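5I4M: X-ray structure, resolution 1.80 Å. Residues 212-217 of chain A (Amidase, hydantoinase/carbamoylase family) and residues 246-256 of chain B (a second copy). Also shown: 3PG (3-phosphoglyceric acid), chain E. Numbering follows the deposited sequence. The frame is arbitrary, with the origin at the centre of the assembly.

Chain A (212-217) IEQGPI
Chain B, residues 246-256: AHAGPTPMPRR

No direct hydrogen bond joins these two stretches; their polar link passes instead through a ligand and a water, a clear case of an interface completed by what it binds. One phosphate oxygen of 3-phosphoglyceric acid, O3P, accepts from both copies: from Q214(A) NE2 at 2.9 Å and from H247(B) NE2 at 2.7 Å. The phosphate oxygen O3P and Q214(A) NE2 both lie at the edge of the imidazole, near its plane, with Q214(A) NE2 3.4 Å from H247(B) CD2. Q214(A) reaches this point with chi1 m, chi2 t and chi3 -71°, from a backbone at phi/psi 70/16. H247(B) has chi1 t and chi2 -66°; its ND1 accepts from G249(B) N at 2.9 Å, which helps to orient the ring and, with ND1 an acceptor, leaves NE2 to donate to the phosphate.

Beside this polar site the packing is carried by prolines. The register sets G215(A) against P250(B), CA to CA 5.1 Å. P250(B), phi/psi -76/19 and C-gamma endo, brings CG to 3.2 Å from Q214(A) O and 3.8 Å from Q214(A) CB. G215(A) is extended at -147/178, its CA 3.7 Å from P250(B) O; a CB there would crowd that oxygen and clash with P216(A) CD. P216(A), also C-gamma endo, at -93/-1, places CG 4.1 Å from P252(B) CG, carbon on carbon, and over one face of the R255(B) guanidinium, whose flat surface suits an apolar ring, with CB 3.5 Å from R255(B) NH1. That arginine, chi1 p, chi2 t, chi3 p and chi4 180°, extends from a 3-10 segment, 253-255.

A water provides the second bridge, donating to T251(B) OG1 at 2.8 Å and weakly to Q214(A) O at 3.3 Å. The CA-to-CB bond of T251(B), chi1 m, points away from the chain A stretch, and its OG1 donates to H247(B) O at 2.8 Å, bracing the loop. Together the stretches bury 287 Å², most heavily at Q214(A), P216(A) and P250(B).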

# COMPACT_ATOMS: atom_id res chain seq x y z
N ILE A 212 -21.69 -10.40 -18.43
CA ILE A 212 -22.49 -10.64 -17.23
C ILE A 212 -22.88 -9.29 -16.64
O ILE A 212 -22.17 -8.28 -16.81
CB ILE A 212 -21.75 -11.50 -16.19
CG1 ILE A 212 -20.41 -10.86 -15.81
CG2 ILE A 212 -21.56 -12.93 -16.70
CD1 ILE A 212 -19.91 -11.31 -14.45
N GLU A 213 -24.01 -9.26 -15.93
CA GLU A 213 -24.53 -8.00 -15.41
C GLU A 213 -23.56 -7.31 -14.46
O GLU A 213 -23.43 -6.08 -14.48
CB GLU A 213 -25.86 -8.24 -14.70
CG GLU A 213 -26.43 -6.94 -14.12
CD GLU A 213 -27.57 -7.19 -13.16
OE1 GLU A 213 -27.80 -6.33 -12.28
OE2 GLU A 213 -28.22 -8.24 -13.26
N GLN A 214 -22.89 -8.08 -13.59
CA GLN A 214 -22.02 -7.60 -12.53
C GLN A 214 -22.80 -6.90 -11.42
O GLN A 214 -22.21 -6.19 -10.59
CB GLN A 214 -20.93 -6.67 -13.08
CG GLN A 214 -20.10 -7.36 -14.16
CD GLN A 214 -19.04 -6.45 -14.72
OE1 GLN A 214 -19.36 -5.51 -15.44
NE2 GLN A 214 -17.78 -6.72 -14.41
N GLY A 215 -24.11 -7.11 -11.39
CA GLY A 215 -24.96 -6.65 -10.31
C GLY A 215 -26.10 -7.64 -10.11
O GLY A 215 -26.23 -8.61 -10.86
N PRO A 216 -26.96 -7.39 -9.13
CA PRO A 216 -27.89 -8.42 -8.64
C PRO A 216 -29.27 -8.43 -9.29
O PRO A 216 -30.07 -9.30 -8.93
CB PRO A 216 -28.01 -8.05 -7.16
CG PRO A 216 -27.99 -6.54 -7.20
CD PRO A 216 -26.94 -6.20 -8.25
N ILE A 217 -29.56 -7.52 -10.22
CA ILE A 217 -30.94 -7.25 -10.62
C ILE A 217 -31.53 -8.42 -11.39
O ILE A 217 -32.63 -8.89 -11.08
CB ILE A 217 -31.01 -5.95 -11.44
CG1 ILE A 217 -30.64 -4.75 -10.56
CG2 ILE A 217 -32.38 -5.76 -12.06
CD1 ILE A 217 -30.44 -3.46 -11.34
N ALA B 246 -15.54 -6.42 -4.34
CA ALA B 246 -16.65 -6.45 -5.28
C ALA B 246 -16.48 -5.27 -6.22
O ALA B 246 -15.58 -4.44 -6.05
CB ALA B 246 -18.01 -6.40 -4.58
N HIS B 247 -17.35 -5.21 -7.23
CA HIS B 247 -17.19 -4.20 -8.27
C HIS B 247 -17.45 -2.80 -7.72
O HIS B 247 -18.42 -2.57 -7.00
CB HIS B 247 -18.15 -4.48 -9.43
CG HIS B 247 -17.67 -3.94 -10.73
ND1 HIS B 247 -17.53 -2.59 -10.97
CD2 HIS B 247 -17.24 -4.57 -11.85
CE1 HIS B 247 -17.06 -2.41 -12.19
NE2 HIS B 247 -16.88 -3.59 -12.75
N ALA B 248 -16.57 -1.85 -8.08
CA ALA B 248 -16.77 -0.47 -7.64
C ALA B 248 -18.00 0.18 -8.26
O ALA B 248 -18.50 1.17 -7.72
CB ALA B 248 -15.54 0.38 -7.98
N GLY B 249 -18.50 -0.35 -9.38
CA GLY B 249 -19.69 0.15 -10.01
C GLY B 249 -20.97 -0.47 -9.49
O GLY B 249 -21.54 -0.03 -8.48
N PRO B 250 -21.45 -1.53 -10.17
CA PRO B 250 -22.80 -2.04 -9.89
C PRO B 250 -22.98 -2.85 -8.61
O PRO B 250 -23.96 -3.58 -8.50
CB PRO B 250 -23.11 -2.90 -11.13
CG PRO B 250 -21.78 -3.23 -11.73
CD PRO B 250 -20.89 -2.07 -11.42
N THR B 251 -22.06 -2.75 -7.64
CA THR B 251 -22.36 -3.28 -6.31
C THR B 251 -23.16 -2.22 -5.55
O THR B 251 -22.61 -1.14 -5.28
CB THR B 251 -21.09 -3.62 -5.54
OG1 THR B 251 -20.28 -4.52 -6.30
CG2 THR B 251 -21.43 -4.26 -4.20
N PRO B 252 -24.42 -2.46 -5.21
CA PRO B 252 -25.23 -1.40 -4.58
C PRO B 252 -24.58 -0.90 -3.30
O PRO B 252 -24.11 -1.68 -2.48
CB PRO B 252 -26.57 -2.10 -4.30
CG PRO B 252 -26.64 -3.19 -5.33
CD PRO B 252 -25.22 -3.68 -5.46
N MET B 253 -24.52 0.43 -3.16
CA MET B 253 -23.81 1.04 -2.04
C MET B 253 -24.23 0.50 -0.68
O MET B 253 -23.34 0.30 0.16
CB MET B 253 -24.00 2.57 -2.04
CG MET B 253 -23.33 3.33 -3.18
SD MET B 253 -21.54 3.26 -3.12
CE MET B 253 -21.17 4.27 -1.68
N PRO B 254 -25.51 0.28 -0.38
CA PRO B 254 -25.87 -0.11 0.99
C PRO B 254 -25.40 -1.51 1.38
O PRO B 254 -25.29 -1.78 2.58
CB PRO B 254 -27.40 -0.01 1.00
CG PRO B 254 -27.71 0.93 -0.10
CD PRO B 254 -26.72 0.60 -1.16
N ARG B 255 -25.13 -2.40 0.43
CA ARG B 255 -24.74 -3.76 0.77
C ARG B 255 -23.23 -3.98 0.72
O ARG B 255 -22.77 -5.11 0.87
CB ARG B 255 -25.44 -4.77 -0.14
CG ARG B 255 -24.89 -4.83 -1.55
CD ARG B 255 -25.48 -6.00 -2.34
NE ARG B 255 -26.91 -5.85 -2.59
CZ ARG B 255 -27.65 -6.73 -3.26
NH1 ARG B 255 -27.09 -7.83 -3.74
NH2 ARG B 255 -28.95 -6.50 -3.44
N ARG B 256 -22.45 -2.93 0.51
CA ARG B 256 -21.01 -3.09 0.42
C ARG B 256 -20.39 -3.33 1.80
O ARG B 256 -20.88 -2.83 2.82
CB ARG B 256 -20.37 -1.85 -0.19
CG ARG B 256 -20.88 -1.56 -1.58
CD ARG B 256 -20.28 -0.30 -2.10
NE ARG B 256 -20.64 -0.10 -3.49
CZ ARG B 256 -19.89 0.58 -4.35
NH1 ARG B 256 -18.75 1.13 -3.95
NH2 ARG B 256 -20.29 0.71 -5.61
C1 3PG E . -15.36 -0.53 -14.91
O1 3PG E . -14.84 -0.54 -13.78
O2 3PG E . -16.59 -0.33 -15.08
C2 3PG E . -14.48 -0.75 -16.09
O3 3PG E . -15.10 -0.24 -17.29
C3 3PG E . -14.26 -2.24 -16.25
O1P 3PG E . -15.50 -2.87 -16.55
P 3PG E . -15.64 -4.50 -16.39
O2P 3PG E . -14.40 -5.09 -17.01
O3P 3PG E . -15.70 -4.70 -14.88
O4P 3PG E . -16.93 -4.83 -17.16
O HOH W 1 -20.23 -6.71 -7.97